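Local coordinates for protein Bd3460 (Bdellovibrio bacteriovorus, PDB 5CEC) that binds the predatory endopeptidase Bd3459 as its ankyrin-repeat immunity protein, probably shielding the predator from its own enzyme during cell invasion, at residues D77-L82 against E113-A118; A101-V104 against D110-E113. All coordinates share one frame; numbering follows the deposited sequence.

Interaction 1: D77-L82 against E113-A118. With SO4 (sulfate ion), chain H.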
ATOM      1  N   ASP B  77      10.068  -8.652  -9.423  1.00 21.72           N
ATOM      2  CA  ASP B  77      10.528 -10.020  -9.716  1.00 22.35           C
ATOM      3  C   ASP B  77       9.888 -10.569 -10.981  1.00 21.03           C
ATOM      4  O   ASP B  77      10.553 -11.211 -11.792  1.00 22.86           O
ATOM      5  CB  ASP B  77      10.285 -10.951  -8.519  1.00 24.62           C
ATOM      6  CG  ASP B  77      11.313 -10.752  -7.408  1.00 30.27           C
ATOM      7  OD1 ASP B  77      12.219  -9.908  -7.569  1.00 36.99           O
ATOM      8  OD2 ASP B  77      11.227 -11.444  -6.372  1.00 38.92           O
ATOM      9  N   ILE B  78       8.604 -10.295 -11.187  1.00 20.88           N
ATOM     10  CA  ILE B  78       7.926 -10.773 -12.392  1.00 19.68           C
ATOM     11  C   ILE B  78       8.456 -10.035 -13.623  1.00 20.15           C
ATOM     12  O   ILE B  78       8.723 -10.659 -14.652  1.00 19.77           O
ATOM     13  CB  ILE B  78       6.406 -10.668 -12.275  1.00 21.35           C
ATOM     14  CG1 ILE B  78       5.893 -11.603 -11.172  1.00 21.84           C
ATOM     15  CG2 ILE B  78       5.750 -10.975 -13.616  1.00 20.90           C
ATOM     16  CD1 ILE B  78       4.419 -11.431 -10.843  1.00 22.24           C
ATOM     17  N   VAL B  79       8.687  -8.733 -13.516  1.00 18.38           N
ATOM     18  CA  VAL B  79       9.284  -7.985 -14.625  1.00 18.24           C
ATOM     19  C   VAL B  79      10.650  -8.578 -14.960  1.00 18.47           C
ATOM     20  O   VAL B  79      10.943  -8.792 -16.117  1.00 19.65           O
ATOM     21  CB  VAL B  79       9.388  -6.485 -14.300  1.00 17.96           C
ATOM     22  CG1 VAL B  79      10.280  -5.726 -15.277  1.00 17.26           C
ATOM     23  CG2 VAL B  79       8.006  -5.891 -14.320  1.00 18.34           C
ATOM     24  N   LYS B  80      11.471  -8.859 -13.950  1.00 19.72           N
ATOM     25  CA  LYS B  80      12.798  -9.409 -14.212  1.00 20.15           C
ATOM     26  C   LYS B  80      12.711 -10.760 -14.921  1.00 21.30           C
ATOM     27  O   LYS B  80      13.488 -11.039 -15.853  1.00 22.40           O
ATOM     28  CB  LYS B  80      13.585  -9.548 -12.909  1.00 22.54           C
ATOM     29  CG  LYS B  80      14.076  -8.249 -12.306  1.00 25.15           C
ATOM     30  CD  LYS B  80      14.796  -8.504 -10.980  1.00 30.45           C
ATOM     31  CE  LYS B  80      15.564  -7.287 -10.484  1.00 32.98           C
ATOM     32  NZ  LYS B  80      16.434  -7.635  -9.314  1.00 37.96           N
ATOM     33  N   PHE B  81      11.771 -11.598 -14.478  1.00 20.96           N
ATOM     34  CA  PHE B  81      11.540 -12.891 -15.107  1.00 22.46           C
ATOM     35  C   PHE B  81      11.149 -12.743 -16.584  1.00 21.17           C
ATOM     36  O   PHE B  81      11.700 -13.405 -17.478  1.00 21.90           O
ATOM     37  CB  PHE B  81      10.476 -13.694 -14.339  1.00 25.37           C
ATOM     38  CG  PHE B  81      10.061 -14.965 -15.027  1.00 26.78           C
ATOM     39  CD1 PHE B  81      10.932 -16.051 -15.080  1.00 29.81           C
ATOM     40  CD2 PHE B  81       8.823 -15.070 -15.668  1.00 27.76           C
ATOM     41  CE1 PHE B  81      10.566 -17.216 -15.733  1.00 30.96           C
ATOM     42  CE2 PHE B  81       8.455 -16.244 -16.330  1.00 29.51           C
ATOM     43  CZ  PHE B  81       9.325 -17.318 -16.355  1.00 32.07           C
ATOM     44  N   LEU B  82      10.237 -11.829 -16.867  1.00 20.42           N
ATOM     45  CA  LEU B  82       9.829 -11.592 -18.250  1.00 20.22           C
ATOM     46  C   LEU B  82      10.940 -10.979 -19.105  1.00 20.11           C
ATOM     47  O   LEU B  82      11.097 -11.346 -20.275  1.00 20.89           O
ATOM     48  CB  LEU B  82       8.598 -10.706 -18.300  1.00 19.50           C
ATOM     49  CG  LEU B  82       7.338 -11.348 -17.708  1.00 19.19           C
ATOM     50  CD1 LEU B  82       6.200 -10.340 -17.584  1.00 20.82           C
ATOM     51  CD2 LEU B  82       6.877 -12.587 -18.469  1.00 21.11           C
ATOM     52  N   GLU B 113      13.057   1.866 -13.108  1.00 17.22           N
ATOM     53  CA  GLU B 113      14.511   1.798 -13.176  1.00 17.91           C
ATOM     54  C   GLU B 113      15.001   0.545 -13.853  1.00 17.34           C
ATOM     55  O   GLU B 113      15.930   0.617 -14.663  1.00 18.65           O
ATOM     56  CB  GLU B 113      15.168   1.955 -11.803  1.00 17.79           C
ATOM     57  CG  GLU B 113      15.013   3.355 -11.229  1.00 19.71           C
ATOM     58  CD  GLU B 113      15.769   4.367 -12.045  1.00 23.60           C
ATOM     59  OE1 GLU B 113      17.015   4.341 -12.027  1.00 29.59           O
ATOM     60  OE2 GLU B 113      15.113   5.126 -12.771  1.00 25.86           O
ATOM     61  N   GLU B 114      14.384  -0.586 -13.520  1.00 17.32           N
ATOM     62  CA  GLU B 114      14.729  -1.863 -14.125  1.00 18.18           C
ATOM     63  C   GLU B 114      14.526  -1.803 -15.625  1.00 17.13           C
ATOM     64  O   GLU B 114      15.365  -2.275 -16.378  1.00 18.39           O
ATOM     65  CB  GLU B 114      13.895  -2.987 -13.503  1.00 18.55           C
ATOM     66  CG  GLU B 114      14.268  -4.392 -13.954  1.00 22.68           C
ATOM     67  CD  GLU B 114      15.585  -4.909 -13.393  1.00 25.64           C
ATOM     68  OE1 GLU B 114      16.103  -4.360 -12.395  1.00 32.15           O
ATOM     69  OE2 GLU B 114      16.094  -5.888 -13.969  1.00 33.64           O
ATOM     70  N   LEU B 115      13.387  -1.275 -16.064  1.00 15.87           N
ATOM     71  CA  LEU B 115      13.052  -1.214 -17.488  1.00 15.42           C
ATOM     72  C   LEU B 115      13.993  -0.294 -18.249  1.00 16.72           C
ATOM     73  O   LEU B 115      14.474  -0.636 -19.349  1.00 17.08           O
ATOM     74  CB  LEU B 115      11.593  -0.816 -17.708  1.00 14.87           C
ATOM     75  CG  LEU B 115      10.581  -1.900 -17.333  1.00 15.92           C
ATOM     76  CD1 LEU B 115       9.199  -1.295 -17.301  1.00 17.22           C
ATOM     77  CD2 LEU B 115      10.592  -3.076 -18.290  1.00 18.97           C
ATOM     78  N   ILE B 116      14.326   0.844 -17.651  1.00 16.92           N
ATOM     79  CA  ILE B 116      15.280   1.766 -18.304  1.00 18.24           C
ATOM     80  C   ILE B 116      16.682   1.115 -18.455  1.00 19.12           C
ATOM     81  O   ILE B 116      17.275   1.204 -19.517  1.00 20.83           O
ATOM     82  CB  ILE B 116      15.349   3.110 -17.526  1.00 18.10           C
ATOM     83  CG1 ILE B 116      13.998   3.835 -17.621  1.00 17.93           C
ATOM     84  CG2 ILE B 116      16.457   4.018 -18.060  1.00 19.31           C
ATOM     85  CD1 ILE B 116      13.842   4.996 -16.668  1.00 18.80           C
ATOM     86  N   LYS B 117      17.175   0.457 -17.408  1.00 19.21           N
ATOM     87  CA  LYS B 117      18.430  -0.283 -17.479  1.00 21.19           C
ATOM     88  C   LYS B 117      18.406  -1.422 -18.490  1.00 20.72           C
ATOM     89  O   LYS B 117      19.440  -1.794 -19.036  1.00 25.47           O
ATOM     90  CB  LYS B 117      18.819  -0.844 -16.093  1.00 25.71           C
ATOM     91  CG  LYS B 117      19.234   0.244 -15.120  1.00 30.88           C
ATOM     92  CD  LYS B 117      19.611  -0.251 -13.730  1.00 39.15           C
ATOM     93  CE  LYS B 117      18.653  -1.290 -13.163  1.00 42.22           C
ATOM     94  NZ  LYS B 117      18.817  -1.453 -11.691  1.00 49.90           N
ATOM     95  N   ALA B 118      17.219  -1.966 -18.737  1.00 19.43           N
ATOM     96  CA  ALA B 118      17.012  -3.001 -19.733  1.00 21.09           C
ATOM     97  C   ALA B 118      16.803  -2.492 -21.156  1.00 20.01           C
ATOM     98  O   ALA B 118      16.596  -3.300 -22.069  1.00 21.54           O
ATOM     99  CB  ALA B 118      15.850  -3.897 -19.335  1.00 22.10           C
TER
HETATM  100  S   SO4 H 301       8.641  -7.272  -5.958  1.00 33.55           S
HETATM  101  O1  SO4 H 301       9.993  -6.860  -5.472  1.00 39.33           O
HETATM  102  O2  SO4 H 301       7.948  -6.135  -6.624  1.00 30.89           O
HETATM  103  O3  SO4 H 301       8.787  -8.388  -6.898  1.00 32.99           O
HETATM  104  O4  SO4 H 301       7.894  -7.730  -4.747  1.00 36.39           O

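Interaction 2: A101-V104 against D110-E113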
ATOM      1  N   ALA B 101       5.794   3.218 -19.349  1.00 13.08           N
ATOM      2  CA  ALA B 101       4.750   4.182 -18.989  1.00 12.91           C
ATOM      3  C   ALA B 101       3.833   3.672 -17.910  1.00 12.49           C
ATOM      4  O   ALA B 101       3.529   4.432 -16.992  1.00 13.01           O
ATOM      5  CB  ALA B 101       3.958   4.602 -20.204  1.00 13.92           C
ATOM      6  N   PHE B 102       3.426   2.427 -17.963  1.00 12.87           N
ATOM      7  CA  PHE B 102       2.628   1.840 -16.873  1.00 12.99           C
ATOM      8  C   PHE B 102       3.341   1.927 -15.538  1.00 13.42           C
ATOM      9  O   PHE B 102       2.728   2.273 -14.532  1.00 14.20           O
ATOM     10  CB  PHE B 102       2.245   0.395 -17.166  1.00 13.77           C
ATOM     11  CG  PHE B 102       1.032   0.254 -18.013  1.00 13.51           C
ATOM     12  CD1 PHE B 102      -0.207   0.385 -17.432  1.00 14.68           C
ATOM     13  CD2 PHE B 102       1.095   0.007 -19.393  1.00 14.26           C
ATOM     14  CE1 PHE B 102      -1.360   0.288 -18.177  1.00 15.32           C
ATOM     15  CE2 PHE B 102      -0.084  -0.129 -20.130  1.00 15.25           C
ATOM     16  CZ  PHE B 102      -1.298   0.011 -19.509  1.00 15.70           C
ATOM     17  N   ALA B 103       4.638   1.636 -15.528  1.00 13.26           N
ATOM     18  CA  ALA B 103       5.395   1.644 -14.281  1.00 14.35           C
ATOM     19  C   ALA B 103       5.452   3.059 -13.714  1.00 13.32           C
ATOM     20  O   ALA B 103       5.137   3.279 -12.546  1.00 13.80           O
ATOM     21  CB  ALA B 103       6.795   1.110 -14.503  1.00 14.74           C
ATOM     22  N   VAL B 104       5.886   4.022 -14.520  1.00 12.71           N
ATOM     23  CA  VAL B 104       6.016   5.398 -14.037  1.00 13.22           C
ATOM     24  C   VAL B 104       4.682   5.922 -13.557  1.00 12.95           C
ATOM     25  O   VAL B 104       4.572   6.488 -12.449  1.00 13.58           O
ATOM     26  CB  VAL B 104       6.650   6.286 -15.127  1.00 13.54           C
ATOM     27  CG1 VAL B 104       6.487   7.756 -14.808  1.00 13.65           C
ATOM     28  CG2 VAL B 104       8.120   5.890 -15.260  1.00 14.24           C
ATOM     29  N   ASP B 110      10.811   1.482  -8.887  1.00 17.81           N
ATOM     30  CA  ASP B 110      11.774   0.374  -8.965  1.00 18.82           C
ATOM     31  C   ASP B 110      11.695  -0.377 -10.305  1.00 17.67           C
ATOM     32  O   ASP B 110      12.721  -0.701 -10.936  1.00 19.36           O
ATOM     33  CB  ASP B 110      11.606  -0.599  -7.779  1.00 21.07           C
ATOM     34  CG  ASP B 110      10.118  -1.181  -7.615  1.00 26.10           C
ATOM     35  OD1 ASP B 110       9.072  -0.649  -8.182  1.00 27.10           O
ATOM     36  OD2 ASP B 110      10.021  -2.205  -6.889  1.00 33.87           O
ATOM     37  N   VAL B 111      10.471  -0.635 -10.744  1.00 17.24           N
ATOM     38  CA  VAL B 111      10.241  -1.273 -12.019  1.00 16.65           C
ATOM     39  C   VAL B 111      10.713  -0.359 -13.147  1.00 15.93           C
ATOM     40  O   VAL B 111      11.368  -0.803 -14.110  1.00 16.11           O
ATOM     41  CB  VAL B 111       8.764  -1.672 -12.202  1.00 16.63           C
ATOM     42  CG1 VAL B 111       8.512  -2.095 -13.638  1.00 16.73           C
ATOM     43  CG2 VAL B 111       8.379  -2.797 -11.250  1.00 17.90           C
ATOM     44  N   ALA B 112      10.398   0.917 -13.039  1.00 14.86           N
ATOM     45  CA  ALA B 112      10.794   1.866 -14.084  1.00 15.78           C
ATOM     46  C   ALA B 112      12.328   1.829 -14.231  1.00 15.66           C
ATOM     47  O   ALA B 112      12.844   1.787 -15.368  1.00 16.13           O
ATOM     48  CB  ALA B 112      10.339   3.283 -13.749  1.00 15.79           C
ATOM     49  N   GLU B 113      13.057   1.866 -13.108  1.00 17.22           N
ATOM     50  CA  GLU B 113      14.511   1.798 -13.176  1.00 17.91           C
ATOM     51  C   GLU B 113      15.001   0.545 -13.853  1.00 17.34           C
ATOM     52  O   GLU B 113      15.930   0.617 -14.663  1.00 18.65           O
ATOM     53  CB  GLU B 113      15.168   1.955 -11.803  1.00 17.79           C
ATOM     54  CG  GLU B 113      15.013   3.355 -11.229  1.00 19.71           C
ATOM     55  CD  GLU B 113      15.769   4.367 -12.045  1.00 23.60           C
ATOM     56  OE1 GLU B 113      17.015   4.341 -12.027  1.00 29.59           O
ATOM     57  OE2 GLU B 113      15.113   5.126 -12.771  1.00 25.86           O
TER

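Interaction 1: D77-L82 against E113-A118
Glu114 reaches across to Lys80 because its CG stands anti to the backbone N (chi1 -174°) and the chain then bends at chi2 (72°), which sets the carboxylate across the methylenes of the lysine. Lys80 is extended beyond CG, with its later torsions all extended, and the two side chains cross at about a right angle. The carboxylate therefore meets the methylenes rather than the ammonium: OE2 of Glu114 lies 3.5 Å from CG of Lys80, and OE1 of Glu114 is likewise 3.5 Å from CE of Lys80. NZ of Lys80 stays 4.5 Å from OE1 of Glu114, beyond salt-bridge range.

On the buried side of this pair, CG1 of Val79 touches CD2 of Leu115 at 4.0 Å. Leu115 does not aim its CB at the other helix; its distal methyl makes the approach. The segments belong to helices 76-84 and 109-117, which lie in consecutive predicted ankyrin repeats. Over the short segments their axes approach to 10.7 Å and run nearly parallel at 18°, as expected for equivalent helices of stacked repeats. Leu83 of helix 76-84 adds to the packing, touching both Leu115 and Glu114.

Near the beginning of helix 76-84, the backbone N of Asp77 donates an almost straight bond to O3 of a sulfate, 2.8 Å away. The same ion, probably from the crystallisation liquor, is also held by Leu76 N and by Lys154 of the Bd3459 chain, so it bridges the two proteins in the crystal.

With 169 Å² buried in total, the two segments adhere through van der Waals contact within and a loose, longer-range attraction of opposite charges without, an attraction that probably adds only modestly to the apolar packing.

Interaction 2: A101-V104 against D110-E113
Ala103 and Ala112 bring the two backbones to a CA-to-CA separation of 5.4 Å, their nearest approach across 101-104 and 110-113. Both segments have helical phi and psi throughout. Such closeness between helical segments depends on small residues at the meeting point: the methyl of Ala103 faces the other segment, its CB coming within 3.9 Å of the backbone N of Ala112. Between the two methyls, Ala103 CB and Ala112 CB are 4.2 Å apart.

Segment 101-104 lies on helix 99-105 and segment 110-113 on helix 109-117, two helices joined by a short turn inside one predicted ankyrin repeat. This is the helix-turn-helix hairpin of the ankyrin fold, and the contact is its internal face, with all four touching residues buried.

Two valines flank the alanine pair, one from each helix. Val111 carries CG1 anti to its backbone N (chi1 169°), a setting that lays this methyl against CB of Ala103 at 3.7 Å. Val104 contributes the other branch: its CG2, which stands beside the backbone N, meets CB of Ala112, also at 3.7 Å. Each alanine methyl thus receives one valine methyl from the partner helix.

The same valines face different neighbours in the repeat stack. Val104 packs on Leu134 and Arg137 of helix 134-141, whereas Val111 touches Ala71 of helix 66-72. Phe102, the residue before Ala103, turns the other way, onto Met68 and Met72 of helix 66-72, and it also packs against Arg392 of the Bd3459 chain.

Overall arrangement
Helix 109-117 serves both contacts: interaction 1 uses its C-terminal part to meet the equivalent helix of the preceding repeat, and interaction 2 uses an earlier turn to meet its partner within the same repeat. Glu113 belongs to both segments but touches neither partner; its carboxylate is instead hydrogen-bonded to Thr145 and Ser148 of helix 143-152. Interaction 2 is wholly buried and apolar, about 6 Å from the chain centre to its own centre, against 14 Å for the partly buried interaction 1, where charged side chains border the apolar contact. The two centres lie 9 Å apart, and packing joins them where Val79 CG2 meets Val111 CG1 at 3.9 Å.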